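Local coordinates for nitrate regulatory protein (Klebsiella oxytoca, PDB 4AKK), which responds to nitrate and nitrite and binds the nasF leader RNA at its terminator site, so that transcription of the nasFEDCBA operon continues, at residues L53-L56 / A57-T61; T156-F159 / S160-I163; A247-A250 / E251-A255; Q338-P341 / L342-Q346; A391-K394 / M395-K399. All coordinates share one frame; numbering follows the deposited sequence.

Contact 1. Residues L53-L56 / A57-T61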
loop_
_atom_site.group_PDB
_atom_site.type_symbol
_atom_site.label_atom_id
_atom_site.label_comp_id
_atom_site.label_asym_id
_atom_site.label_seq_id
_atom_site.Cartn_x
_atom_site.Cartn_y
_atom_site.Cartn_z
ATOM N N LEU A 53 15.402 -15.653 14.641
ATOM C CA LEU A 53 15.030 -17.051 14.413
ATOM C C LEU A 53 14.374 -17.649 15.657
ATOM O O LEU A 53 13.579 -18.593 15.570
ATOM C CB LEU A 53 16.252 -17.896 14.025
ATOM C CG LEU A 53 16.886 -17.762 12.633
ATOM C CD1 LEU A 53 18.167 -18.584 12.543
ATOM C CD2 LEU A 53 15.923 -18.178 11.540
ATOM N N HIS A 54 14.708 -17.093 16.817
ATOM C CA HIS A 54 14.250 -17.639 18.092
ATOM C C HIS A 54 12.797 -17.291 18.413
ATOM O O HIS A 54 12.188 -17.909 19.287
ATOM C CB HIS A 54 15.170 -17.188 19.231
ATOM C CG HIS A 54 16.557 -17.741 19.134
ATOM N ND1 HIS A 54 17.648 -16.965 18.805
ATOM C CD2 HIS A 54 17.027 -19.001 19.302
ATOM C CE1 HIS A 54 18.731 -17.721 18.784
ATOM N NE2 HIS A 54 18.382 -18.960 19.082
ATOM N N GLN A 55 12.249 -16.308 17.705
ATOM C CA GLN A 55 10.860 -15.912 17.900
ATOM C C GLN A 55 9.914 -16.646 16.950
ATOM O O GLN A 55 8.700 -16.630 17.137
ATOM C CB GLN A 55 10.711 -14.405 17.727
ATOM C CG GLN A 55 11.580 -13.591 18.668
ATOM C CD GLN A 55 11.307 -13.894 20.138
ATOM O OE1 GLN A 55 10.220 -14.352 20.507
ATOM N NE2 GLN A 55 12.291 -13.625 20.984
ATOM N N LEU A 56 10.485 -17.301 15.943
ATOM C CA LEU A 56 9.709 -17.973 14.904
ATOM C C LEU A 56 8.659 -18.954 15.407
ATOM O O LEU A 56 7.541 -19.004 14.887
ATOM C CB LEU A 56 10.643 -18.706 13.948
ATOM C CG LEU A 56 10.792 -18.067 12.576
ATOM C CD1 LEU A 56 10.976 -16.575 12.705
ATOM C CD2 LEU A 56 11.942 -18.713 11.820
ATOM N N ALA A 57 9.024 -19.756 16.397
ATOM C CA ALA A 57 8.119 -20.789 16.878
ATOM C C ALA A 57 6.864 -20.182 17.505
ATOM O O ALA A 57 5.750 -20.645 17.259
ATOM C CB ALA A 57 8.831 -21.712 17.869
ATOM N N GLN A 58 7.046 -19.147 18.315
ATOM C CA GLN A 58 5.922 -18.535 19.003
ATOM C C GLN A 58 5.085 -17.690 18.033
ATOM O O GLN A 58 3.859 -17.635 18.138
ATOM C CB GLN A 58 6.391 -17.723 20.225
ATOM C CG GLN A 58 7.306 -16.526 19.922
ATOM C CD GLN A 58 6.555 -15.204 19.802
ATOM O OE1 GLN A 58 5.325 -15.177 19.801
ATOM N NE2 GLN A 58 7.298 -14.100 19.703
ATOM N N GLN A 59 5.748 -17.042 17.082
ATOM C CA GLN A 59 5.031 -16.270 16.072
ATOM C C GLN A 59 4.176 -17.200 15.211
ATOM O O GLN A 59 2.995 -16.938 14.974
ATOM C CB GLN A 59 6.011 -15.465 15.216
ATOM C CG GLN A 59 6.768 -14.419 16.007
ATOM C CD GLN A 59 7.965 -13.876 15.251
ATOM O OE1 GLN A 59 8.481 -14.519 14.335
ATOM N NE2 GLN A 59 8.409 -12.683 15.626
ATOM N N GLY A 60 4.766 -18.307 14.777
ATOM C CA GLY A 60 4.053 -19.284 13.975
ATOM C C GLY A 60 2.896 -19.915 14.727
ATOM O O GLY A 60 1.818 -20.145 14.170
ATOM N N THR A 61 3.120 -20.199 16.004
ATOM C CA THR A 61 2.091 -20.807 16.837
ATOM C C THR A 61 0.932 -19.841 17.052
ATOM O O THR A 61 -0.231 -20.211 16.906
ATOM C CB THR A 61 2.649 -21.228 18.216
ATOM O OG1 THR A 61 3.739 -22.138 18.032
ATOM C CG2 THR A 61 1.568 -21.905 19.052
HETATM O O HOH W 1 11.782 -20.279 16.772
HETATM O O HOH W 2 9.671 -19.125 19.585
#
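Gln55 and Gln58 join their side-chain amides by a hydrogen bond, Gln58 NE2 donating its N-H to Gln55 OE1 at 3.0 Å. The two amide planes are 78° apart. The bond leaves Gln58 close to its own amide plane and reaches the oxygen tilted 22° from the carbonyl plane. Gln58 CG sits between its backbone N and carbonyl carbon (chi1 63°), 3.1 Å from Gln55 O.

The backbone bonds start the helix. Gln59 N binds Gln55 O at 3.0 Å, and Gly60 N binds Leu56 O at 2.9 Å. Further on, Ala57 O accepts from both Thr61 N and Thr61 OG1, which come from opposite faces of its plane.

Two waters bridge where the regular bonds are missing. One links Leu53 O to Ala57 N; the other links His54 O to Gln58 N.

The packing contacts come from Gln59. Gln59 NE2 lies 3.6 Å from Gln55 CB, and Gln59 OE1 lies 3.6 Å from Leu56 CD1. The same NE2 is hydrogen-bonded to Ser176 O. Leu53 and Leu56 rest on Leu311 of helix 277-312.

The arrangement is a helix-to-helix junction, in which the chain keeps a helical course between helices 37-52 and 56-85 and water replaces part of the i to i+4 bonding.

Contact 2. Residues T156-F159 / S160-I163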
loop_
_atom_site.group_PDB
_atom_site.type_symbol
_atom_site.label_atom_id
_atom_site.label_comp_id
_atom_site.label_asym_id
_atom_site.label_seq_id
_atom_site.Cartn_x
_atom_site.Cartn_y
_atom_site.Cartn_z
ATOM N N THR A 156 -24.456 -11.184 13.744
ATOM C CA THR A 156 -23.495 -11.385 12.677
ATOM C C THR A 156 -22.385 -10.337 12.694
ATOM O O THR A 156 -21.206 -10.678 12.578
ATOM C CB THR A 156 -24.205 -11.365 11.304
ATOM O OG1 THR A 156 -24.616 -12.692 10.979
ATOM C CG2 THR A 156 -23.265 -10.847 10.206
ATOM N N GLY A 157 -22.772 -9.071 12.830
ATOM C CA GLY A 157 -21.827 -7.966 12.891
ATOM C C GLY A 157 -20.886 -8.027 14.083
ATOM O O GLY A 157 -19.712 -7.726 13.959
ATOM N N GLN A 158 -21.397 -8.413 15.244
ATOM C CA GLN A 158 -20.563 -8.478 16.443
ATOM C C GLN A 158 -19.550 -9.632 16.396
ATOM O O GLN A 158 -18.399 -9.464 16.799
ATOM C CB GLN A 158 -21.427 -8.538 17.708
ATOM C CG GLN A 158 -22.324 -7.314 17.876
ATOM C CD GLN A 158 -23.048 -7.288 19.211
ATOM O OE1 GLN A 158 -22.631 -8.154 20.133
ATOM N NE2 GLN A 158 -23.973 -6.497 19.411
ATOM N N PHE A 159 -19.968 -10.793 15.901
ATOM C CA PHE A 159 -19.017 -11.872 15.641
ATOM C C PHE A 159 -17.959 -11.401 14.641
ATOM O O PHE A 159 -16.762 -11.602 14.845
ATOM C CB PHE A 159 -19.719 -13.121 15.103
ATOM C CG PHE A 159 -20.395 -13.943 16.161
ATOM C CD1 PHE A 159 -19.650 -14.598 17.128
ATOM C CD2 PHE A 159 -21.771 -14.049 16.199
ATOM C CE1 PHE A 159 -20.270 -15.347 18.112
ATOM C CE2 PHE A 159 -22.397 -14.791 17.181
ATOM C CZ PHE A 159 -21.648 -15.440 18.138
ATOM N N SER A 160 -18.410 -10.768 13.558
ATOM C CA SER A 160 -17.503 -10.320 12.520
ATOM C C SER A 160 -16.464 -9.347 13.061
ATOM O O SER A 160 -15.331 -9.343 12.599
ATOM C CB SER A 160 -18.276 -9.661 11.376
ATOM O OG SER A 160 -19.123 -10.597 10.740
ATOM N N ARG A 161 -16.866 -8.501 14.011
ATOM C CA ARG A 161 -15.962 -7.510 14.592
ATOM C C ARG A 161 -14.874 -8.156 15.461
ATOM O O ARG A 161 -13.710 -7.768 15.395
ATOM C CB ARG A 161 -16.743 -6.477 15.404
ATOM C CG ARG A 161 -15.849 -5.575 16.246
ATOM C CD ARG A 161 -16.636 -4.476 16.927
ATOM N NE ARG A 161 -17.579 -5.007 17.907
ATOM C CZ ARG A 161 -18.333 -4.255 18.701
ATOM N NH1 ARG A 161 -18.250 -2.932 18.639
ATOM N NH2 ARG A 161 -19.169 -4.827 19.559
ATOM N N ILE A 162 -15.255 -9.138 16.274
ATOM C CA ILE A 162 -14.278 -9.890 17.051
ATOM C C ILE A 162 -13.273 -10.559 16.114
ATOM O O ILE A 162 -12.060 -10.515 16.331
ATOM C CB ILE A 162 -14.961 -10.964 17.912
ATOM C CG1 ILE A 162 -15.794 -10.302 19.013
ATOM C CG2 ILE A 162 -13.917 -11.900 18.528
ATOM C CD1 ILE A 162 -16.652 -11.263 19.807
ATOM N N ILE A 163 -13.798 -11.160 15.056
ATOM C CA ILE A 163 -12.984 -11.827 14.051
ATOM C C ILE A 163 -11.986 -10.902 13.348
ATOM O O ILE A 163 -10.820 -11.260 13.145
ATOM C CB ILE A 163 -13.881 -12.558 13.007
ATOM C CG1 ILE A 163 -14.527 -13.790 13.663
ATOM C CG2 ILE A 163 -13.044 -12.968 11.793
ATOM C CD1 ILE A 163 -15.711 -14.398 12.884
HETATM O O HOH W 3 -18.035 -7.592 18.954
#
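Ser160 folds its hydroxymethyl group back over the carbonyl of Thr156, one turn earlier in the helix. Ser160 OG, anti to its carbonyl carbon (chi1 -64°), donates to Thr156 O at 2.8 Å. It comes from above the carbonyl plane, 37° out of it. Ser160 N binds the same oxygen of Thr156 at 3.0 Å from the opposite face. Thr156 O is thus gripped by two donors of one residue. Ser160 OG also hydrogen-bonds to Arg77 NH1 of helix 56-85, so the hydroxyl ties two helices together.

On another side of the helix, a water joins Gln158 to Arg161. It donates to Gln158 O at 2.9 Å and accepts from Arg161 NE at 2.8 Å, lying in the guanidinium plane at its edge. The bend at chi3 (65°) sets NE beside the water. Gln158 O also receives Ile162 N, and Arg161 N weakly.

Within the turn, the two isoleucines lie along backbone carbonyls. Ile162 CG1 lies 3.5 Å from Gln158 O. Ile163 CG1 comes to 3.3 Å from Phe159 O, which also accepts the Ile163 N-H. The Phe159 ring leads off to Leu138 and Leu141 of helix 138-147 and to Glu76, Arg77 and Ser80 of helix 56-85.

This is a regular alpha-helical turn with a serine hydroxyl bonded back to the i-4 carbonyl. It lies on helix 152-167, packed among the other helices of the all-helical NIT domain, the nitrate receptor of this protein.

Contact 3. Residues A247-A250 / E251-A255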
loop_
_atom_site.group_PDB
_atom_site.type_symbol
_atom_site.label_atom_id
_atom_site.label_comp_id
_atom_site.label_asym_id
_atom_site.label_seq_id
_atom_site.Cartn_x
_atom_site.Cartn_y
_atom_site.Cartn_z
ATOM N N ALA A 247 -1.727 -25.824 -5.602
ATOM C CA ALA A 247 -2.228 -27.062 -6.185
ATOM C C ALA A 247 -3.371 -27.624 -5.342
ATOM O O ALA A 247 -4.464 -27.889 -5.848
ATOM C CB ALA A 247 -1.104 -28.084 -6.303
ATOM N N LEU A 248 -3.109 -27.800 -4.050
ATOM C CA LEU A 248 -4.120 -28.324 -3.137
ATOM C C LEU A 248 -5.396 -27.489 -3.176
ATOM O O LEU A 248 -6.503 -28.026 -3.125
ATOM C CB LEU A 248 -3.583 -28.369 -1.706
ATOM C CG LEU A 248 -4.608 -28.885 -0.703
ATOM C CD1 LEU A 248 -4.871 -30.360 -0.963
ATOM C CD2 LEU A 248 -4.140 -28.659 0.724
ATOM N N PHE A 249 -5.223 -26.172 -3.256
ATOM C CA PHE A 249 -6.325 -25.217 -3.307
ATOM C C PHE A 249 -7.139 -25.399 -4.584
ATOM O O PHE A 249 -8.365 -25.384 -4.561
ATOM C CB PHE A 249 -5.756 -23.788 -3.239
ATOM C CG PHE A 249 -6.796 -22.695 -3.294
ATOM C CD1 PHE A 249 -7.765 -22.583 -2.305
ATOM C CD2 PHE A 249 -6.771 -21.747 -4.309
ATOM C CE1 PHE A 249 -8.708 -21.562 -2.341
ATOM C CE2 PHE A 249 -7.705 -20.725 -4.357
ATOM C CZ PHE A 249 -8.682 -20.631 -3.367
ATOM N N ALA A 250 -6.450 -25.566 -5.704
ATOM C CA ALA A 250 -7.124 -25.664 -6.992
ATOM C C ALA A 250 -7.940 -26.943 -7.069
ATOM O O ALA A 250 -8.995 -26.983 -7.702
ATOM C CB ALA A 250 -6.109 -25.606 -8.125
ATOM N N GLU A 251 -7.442 -27.985 -6.410
ATOM C CA GLU A 251 -8.105 -29.285 -6.410
ATOM C C GLU A 251 -9.214 -29.382 -5.352
ATOM O O GLU A 251 -10.311 -29.863 -5.641
ATOM C CB GLU A 251 -7.073 -30.402 -6.212
ATOM C CG GLU A 251 -5.931 -30.386 -7.239
ATOM C CD GLU A 251 -4.846 -31.425 -6.953
ATOM O OE1 GLU A 251 -4.445 -31.572 -5.776
ATOM O OE2 GLU A 251 -4.387 -32.090 -7.910
ATOM N N GLN A 252 -8.928 -28.915 -4.138
ATOM C CA GLN A 252 -9.856 -29.047 -3.009
ATOM C C GLN A 252 -10.971 -27.997 -2.958
ATOM O O GLN A 252 -12.028 -28.240 -2.385
ATOM C CB GLN A 252 -9.092 -29.016 -1.680
ATOM C CG GLN A 252 -8.192 -30.210 -1.436
ATOM C CD GLN A 252 -8.955 -31.420 -0.931
ATOM O OE1 GLN A 252 -9.440 -31.434 0.204
ATOM N NE2 GLN A 252 -9.059 -32.447 -1.770
ATOM N N CYS A 253 -10.740 -26.829 -3.543
ATOM C CA CYS A 253 -11.671 -25.720 -3.363
ATOM C C CYS A 253 -12.225 -25.197 -4.674
ATOM O O CYS A 253 -12.307 -23.990 -4.882
ATOM C CB CYS A 253 -10.991 -24.587 -2.607
ATOM S SG CYS A 253 -10.292 -25.085 -1.028
ATOM N N GLN A 254 -12.612 -26.118 -5.548
ATOM C CA GLN A 254 -13.156 -25.765 -6.852
ATOM C C GLN A 254 -14.457 -24.973 -6.743
ATOM O O GLN A 254 -15.194 -25.092 -5.760
ATOM C CB GLN A 254 -13.366 -27.029 -7.685
ATOM C CG GLN A 254 -12.125 -27.912 -7.740
ATOM C CD GLN A 254 -12.347 -29.194 -8.522
ATOM O OE1 GLN A 254 -13.057 -29.204 -9.530
ATOM N NE2 GLN A 254 -11.739 -30.282 -8.061
ATOM N N ALA A 255 -14.724 -24.156 -7.758
ATOM C CA ALA A 255 -15.935 -23.346 -7.802
ATOM C C ALA A 255 -17.193 -24.211 -7.667
ATOM O O ALA A 255 -17.222 -25.360 -8.121
ATOM C CB ALA A 255 -15.981 -22.538 -9.088
#
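Phe249 has its CG anti to the backbone N (chi1 180°), which sends the ring along the helix toward Cys253. Cys253 turns its SG beside its own backbone N (chi1 -55°), back toward that ring. The result is a sulfur-aromatic contact. Cys253 SG lies 4.8 Å from the Phe249 ring centroid, 62° off the ring normal, and approaches obliquely. Cys253 SG is 3.8 Å from Phe249 CD1.

Leu248 and Gln252 meet through carbon. Leu248 CD1 lies 3.4 Å from Gln252 CG, a close approach between the two side chains. Gln252 then bends at chi2, and its amide turns off from the leucine.

Beneath these groups run the last regular bonds of the helix. Glu251 N binds Ala247 O, Gln252 N binds Leu248 O, and Cys253 N binds Phe249 O at 3.0 Å. Cys253 itself leaves helical phi/psi. Just beyond, Gln254 folds its amide back. Gln254 NE2 donates to Glu251 O at 2.8 Å, nearly straight, in the carbonyl plane and on a lone pair. Gln254 CG passes 3.3 Å from Ala250 O.

The turn closes helix 243-252 at the protein surface, and its apolar side faces helix 277-312. There Leu248 touches Val296 and Leu299, Phe249 touches Leu293, and Cys253 touches Val296. Phe249 and Phe237 of helix 217-240 form an edge-to-face ring pair, while Gln252 O takes a hydrogen bond from Gln292.

Contact 4. Residues Q338-P341 / L342-Q346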
loop_
_atom_site.group_PDB
_atom_site.type_symbol
_atom_site.label_atom_id
_atom_site.label_comp_id
_atom_site.label_asym_id
_atom_site.label_seq_id
_atom_site.Cartn_x
_atom_site.Cartn_y
_atom_site.Cartn_z
ATOM N N GLN A 338 15.051 -9.496 0.021
ATOM C CA GLN A 338 15.157 -9.527 1.480
ATOM C C GLN A 338 14.019 -8.778 2.195
ATOM O O GLN A 338 13.490 -9.258 3.197
ATOM C CB GLN A 338 16.520 -8.991 1.932
ATOM C CG GLN A 338 16.708 -8.956 3.451
ATOM C CD GLN A 338 16.810 -10.338 4.068
ATOM O OE1 GLN A 338 17.155 -11.309 3.392
ATOM N NE2 GLN A 338 16.518 -10.433 5.360
ATOM N N LEU A 339 13.649 -7.610 1.677
ATOM C CA LEU A 339 12.616 -6.783 2.302
ATOM C C LEU A 339 11.201 -7.092 1.788
ATOM O O LEU A 339 10.223 -6.942 2.520
ATOM C CB LEU A 339 12.934 -5.289 2.130
ATOM C CG LEU A 339 14.299 -4.815 2.644
ATOM C CD1 LEU A 339 14.366 -3.301 2.652
ATOM C CD2 LEU A 339 14.588 -5.361 4.036
ATOM N N LEU A 340 11.099 -7.515 0.534
ATOM C CA LEU A 340 9.814 -7.886 -0.050
ATOM C C LEU A 340 8.788 -6.759 0.033
ATOM O O LEU A 340 7.739 -6.905 0.670
ATOM C CB LEU A 340 9.269 -9.120 0.647
ATOM C CG LEU A 340 10.077 -10.387 0.408
ATOM C CD1 LEU A 340 9.453 -11.536 1.184
ATOM C CD2 LEU A 340 10.115 -10.682 -1.078
ATOM N N PRO A 341 9.080 -5.628 -0.615
ATOM C CA PRO A 341 8.166 -4.480 -0.550
ATOM C C PRO A 341 6.798 -4.806 -1.155
ATOM O O PRO A 341 5.789 -4.398 -0.597
ATOM C CB PRO A 341 8.895 -3.408 -1.379
ATOM C CG PRO A 341 9.826 -4.204 -2.270
ATOM C CD PRO A 341 10.295 -5.316 -1.384
ATOM N N LEU A 342 6.767 -5.543 -2.263
ATOM C CA LEU A 342 5.499 -5.922 -2.879
ATOM C C LEU A 342 4.639 -6.741 -1.925
ATOM O O LEU A 342 3.422 -6.588 -1.901
ATOM C CB LEU A 342 5.719 -6.704 -4.171
ATOM C CG LEU A 342 6.525 -5.990 -5.257
ATOM C CD1 LEU A 342 6.528 -6.805 -6.547
ATOM C CD2 LEU A 342 5.978 -4.594 -5.499
ATOM N N VAL A 343 5.276 -7.604 -1.138
ATOM C CA VAL A 343 4.557 -8.441 -0.185
ATOM C C VAL A 343 3.932 -7.608 0.929
ATOM O O VAL A 343 2.781 -7.819 1.296
ATOM C CB VAL A 343 5.467 -9.520 0.436
ATOM C CG1 VAL A 343 4.779 -10.179 1.611
ATOM C CG2 VAL A 343 5.842 -10.559 -0.603
ATOM N N ARG A 344 4.695 -6.666 1.470
ATOM C CA ARG A 344 4.169 -5.768 2.493
ATOM C C ARG A 344 3.030 -4.914 1.924
ATOM O O ARG A 344 2.044 -4.641 2.606
ATOM C CB ARG A 344 5.279 -4.877 3.052
ATOM C CG ARG A 344 6.439 -5.642 3.699
ATOM C CD ARG A 344 5.950 -6.830 4.531
ATOM N NE ARG A 344 6.906 -7.219 5.568
ATOM C CZ ARG A 344 7.971 -7.990 5.363
ATOM N NH1 ARG A 344 8.233 -8.456 4.147
ATOM N NH2 ARG A 344 8.781 -8.292 6.372
ATOM N N GLN A 345 3.168 -4.508 0.666
ATOM C CA GLN A 345 2.124 -3.747 -0.015
ATOM C C GLN A 345 0.816 -4.532 -0.079
ATOM O O GLN A 345 -0.256 -3.981 0.156
ATOM C CB GLN A 345 2.566 -3.366 -1.431
ATOM C CG GLN A 345 1.511 -2.616 -2.231
ATOM C CD GLN A 345 1.211 -1.246 -1.648
ATOM O OE1 GLN A 345 2.112 -0.555 -1.166
ATOM N NE2 GLN A 345 -0.058 -0.846 -1.685
ATOM N N GLN A 346 0.909 -5.819 -0.400
ATOM C CA GLN A 346 -0.273 -6.669 -0.492
ATOM C C GLN A 346 -0.983 -6.795 0.856
ATOM O O GLN A 346 -2.203 -6.673 0.938
ATOM C CB GLN A 346 0.108 -8.048 -1.027
ATOM C CG GLN A 346 0.579 -8.019 -2.467
ATOM C CD GLN A 346 -0.569 -7.829 -3.439
ATOM O OE1 GLN A 346 -1.493 -8.788 -3.451
ATOM N NE2 GLN A 346 -0.634 -6.830 -4.164
HETATM O O HOH W 4 11.869 -9.389 5.285
#
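Leu340 and Val343 pack side by side at a helix N-terminus, pointing the same way, with CB to CB at 3.8 Å. Leu340 is the N-cap residue of helix 341-358 and also the first residue to leave helix 331-339. Its positive phi (56°) makes the break between the two helices. Pro341, which has no N-H to give, follows in the first turn.

The tight part lies round Leu340. Leu340 O accepts Arg344 N at 3.2 Å, with an N-H...O angle of 165°. Val343 N adds a weak bond to the same oxygen. Val343 CG2 also meets Leu340 CD1 at 4.1 Å. This apolar pair faces the NIT helices: Leu340 rests on Pro180, and Val343 on Val187 and Leu240.

The looser part is the arm of Arg344. A bend at chi2 (-41°) carries it back past the cap. Its guanidinium meets Leu340 CB edge-on, near its own plane. A water is hydrogen-bonded to Gln338 O at 2.6 Å, but its link on to Arg344 NH2 is weak, at 3.5 Å. Leu342 is exposed.

The second subunit reaches the contact as well. Gln345 OE1 is hydrogen-bonded to His348 ND1 of that subunit, and Pro341 packs on the same histidine. Back within the chain, NH1 of Arg344 lies 3.0 Å from Leu339 O, yet the angle is too poor for a hydrogen bond. Arg344 NH1 is also 3.7 Å from Leu340 CB.

Contact 5. Residues A391-K394 / M395-K399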
loop_
_atom_site.group_PDB
_atom_site.type_symbol
_atom_site.label_atom_id
_atom_site.label_comp_id
_atom_site.label_asym_id
_atom_site.label_seq_id
_atom_site.Cartn_x
_atom_site.Cartn_y
_atom_site.Cartn_z
ATOM N N ALA A 391 -24.766 -3.608 -15.255
ATOM C CA ALA A 391 -23.621 -3.449 -16.160
ATOM C C ALA A 391 -22.307 -3.310 -15.387
ATOM O O ALA A 391 -21.308 -3.942 -15.720
ATOM C CB ALA A 391 -23.827 -2.258 -17.071
ATOM N N LEU A 392 -22.322 -2.480 -14.351
ATOM C CA LEU A 392 -21.146 -2.263 -13.515
ATOM C C LEU A 392 -20.711 -3.552 -12.797
ATOM O O LEU A 392 -19.525 -3.892 -12.773
ATOM C CB LEU A 392 -21.433 -1.135 -12.507
ATOM C CG LEU A 392 -21.682 0.254 -13.126
ATOM C CD1 LEU A 392 -22.227 1.255 -12.114
ATOM C CD2 LEU A 392 -20.429 0.813 -13.771
ATOM N N ARG A 393 -21.676 -4.262 -12.215
ATOM C CA ARG A 393 -21.414 -5.537 -11.537
ATOM C C ARG A 393 -20.849 -6.554 -12.518
ATOM O O ARG A 393 -19.916 -7.304 -12.196
ATOM C CB ARG A 393 -22.687 -6.063 -10.848
ATOM C CG ARG A 393 -22.777 -7.596 -10.645
ATOM C CD ARG A 393 -21.845 -8.137 -9.551
ATOM N NE ARG A 393 -22.074 -9.558 -9.265
ATOM C CZ ARG A 393 -21.410 -10.274 -8.358
ATOM N NH1 ARG A 393 -20.448 -9.714 -7.641
ATOM N NH2 ARG A 393 -21.709 -11.561 -8.161
ATOM N N LYS A 394 -21.394 -6.554 -13.730
ATOM C CA LYS A 394 -20.908 -7.451 -14.766
ATOM C C LYS A 394 -19.453 -7.156 -15.096
ATOM O O LYS A 394 -18.629 -8.067 -15.122
ATOM C CB LYS A 394 -21.767 -7.355 -16.030
ATOM C CG LYS A 394 -21.307 -8.291 -17.146
ATOM C CD LYS A 394 -22.236 -8.234 -18.353
ATOM C CE LYS A 394 -22.608 -6.793 -18.708
ATOM N NZ LYS A 394 -21.423 -5.936 -19.027
ATOM N N MET A 395 -19.132 -5.887 -15.347
ATOM C CA MET A 395 -17.748 -5.520 -15.669
ATOM C C MET A 395 -16.795 -5.903 -14.535
ATOM O O MET A 395 -15.650 -6.256 -14.779
ATOM C CB MET A 395 -17.622 -4.028 -16.003
ATOM C CG MET A 395 -17.715 -3.695 -17.496
ATOM S SD MET A 395 -17.725 -1.912 -17.854
ATOM C CE MET A 395 -19.396 -1.540 -17.362
ATOM N N ALA A 396 -17.287 -5.851 -13.299
ATOM C CA ALA A 396 -16.465 -6.136 -12.127
ATOM C C ALA A 396 -16.100 -7.615 -12.037
ATOM O O ALA A 396 -14.982 -7.944 -11.676
ATOM C CB ALA A 396 -17.172 -5.691 -10.860
ATOM N N MET A 397 -17.062 -8.489 -12.336
ATOM C CA MET A 397 -16.834 -9.929 -12.403
ATOM C C MET A 397 -15.840 -10.235 -13.515
ATOM O O MET A 397 -14.850 -10.931 -13.301
ATOM C CB MET A 397 -18.143 -10.692 -12.680
ATOM C CG MET A 397 -19.218 -10.619 -11.579
ATOM S SD MET A 397 -20.687 -11.668 -11.845
ATOM C CE MET A 397 -21.510 -10.827 -13.187
ATOM N N ASP A 398 -16.112 -9.702 -14.701
ATOM C CA ASP A 398 -15.310 -10.010 -15.878
ATOM C C ASP A 398 -13.881 -9.498 -15.741
ATOM O O ASP A 398 -12.949 -10.111 -16.239
ATOM C CB ASP A 398 -15.961 -9.440 -17.143
ATOM C CG ASP A 398 -17.277 -10.128 -17.490
ATOM O OD1 ASP A 398 -17.687 -11.055 -16.753
ATOM O OD2 ASP A 398 -17.903 -9.743 -18.505
ATOM N N LYS A 399 -13.709 -8.378 -15.051
ATOM C CA LYS A 399 -12.385 -7.789 -14.890
ATOM C C LYS A 399 -11.750 -8.146 -13.553
ATOM O O LYS A 399 -10.624 -7.734 -13.276
ATOM C CB LYS A 399 -12.460 -6.272 -15.044
ATOM C CG LYS A 399 -12.678 -5.814 -16.479
ATOM C CD LYS A 399 -11.426 -6.092 -17.305
ATOM C CE LYS A 399 -11.687 -5.925 -18.788
ATOM N NZ LYS A 399 -10.461 -6.230 -19.578
#
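Met397 lays its thioether over one face of the Arg393 guanidinium, on a helix of the ANTAR domain. The two side chains cross at about a right angle. Met397 SD is 3.6 Å from Arg393 NE, and Met397 CG stands 3.8 Å above the plane, offset toward the rim. Arg393 reaches it by a bend at chi2 (73°).

Met395 goes to a different side of the helix. A bend at chi3 (-75°) folds its methyl back, so that Met395 CE comes to 3.5 Å from Ala391 O. Longer apolar contacts join CE to Ala391 CB and Leu392 CD2.

Regular backbone bonds place these groups, among them Met397 N to Arg393 O at 3.1 Å and Met395 N to Ala391 O at 2.9 Å. Further out, Leu392 packs between helices 360-380 and 403-412, touching Leu377 and Ile406. Met395 meets Leu416 of the second subunit. Arg393 NH1 also has a long, weak ion pair with Asp228 of helix 217-240.

Lys394 and Asp398 cross obliquely on the exposed side. Lys394 NZ lies 5.2 Å from Asp398 OD2, not in contact, so any attraction between the charges is probably weak. Lys394 CG lies 3.9 Å from Asp398 OD2.

All five contacts are turns of helix or helix ends, but their settings differ. Contact 5 is mostly buried and contact 3 lies at the surface; contacts 1, 2 and 4 are partly buried. Contacts 2 and 3 fall in the NIT range, on opposite sides of the chain's centre, and contact 5 in the ANTAR range. Contacts 1 and 3 both pack on helix 277-312, whereas contacts 2 and 4 both touch helix 180-212. Contacts 4 and 5 alone meet the second subunit. Amides and waters dominate contact 1, hydroxyl and water bonds contact 2. Sulfur enters contacts 3 and 5, against a ring and a guanidinium respectively.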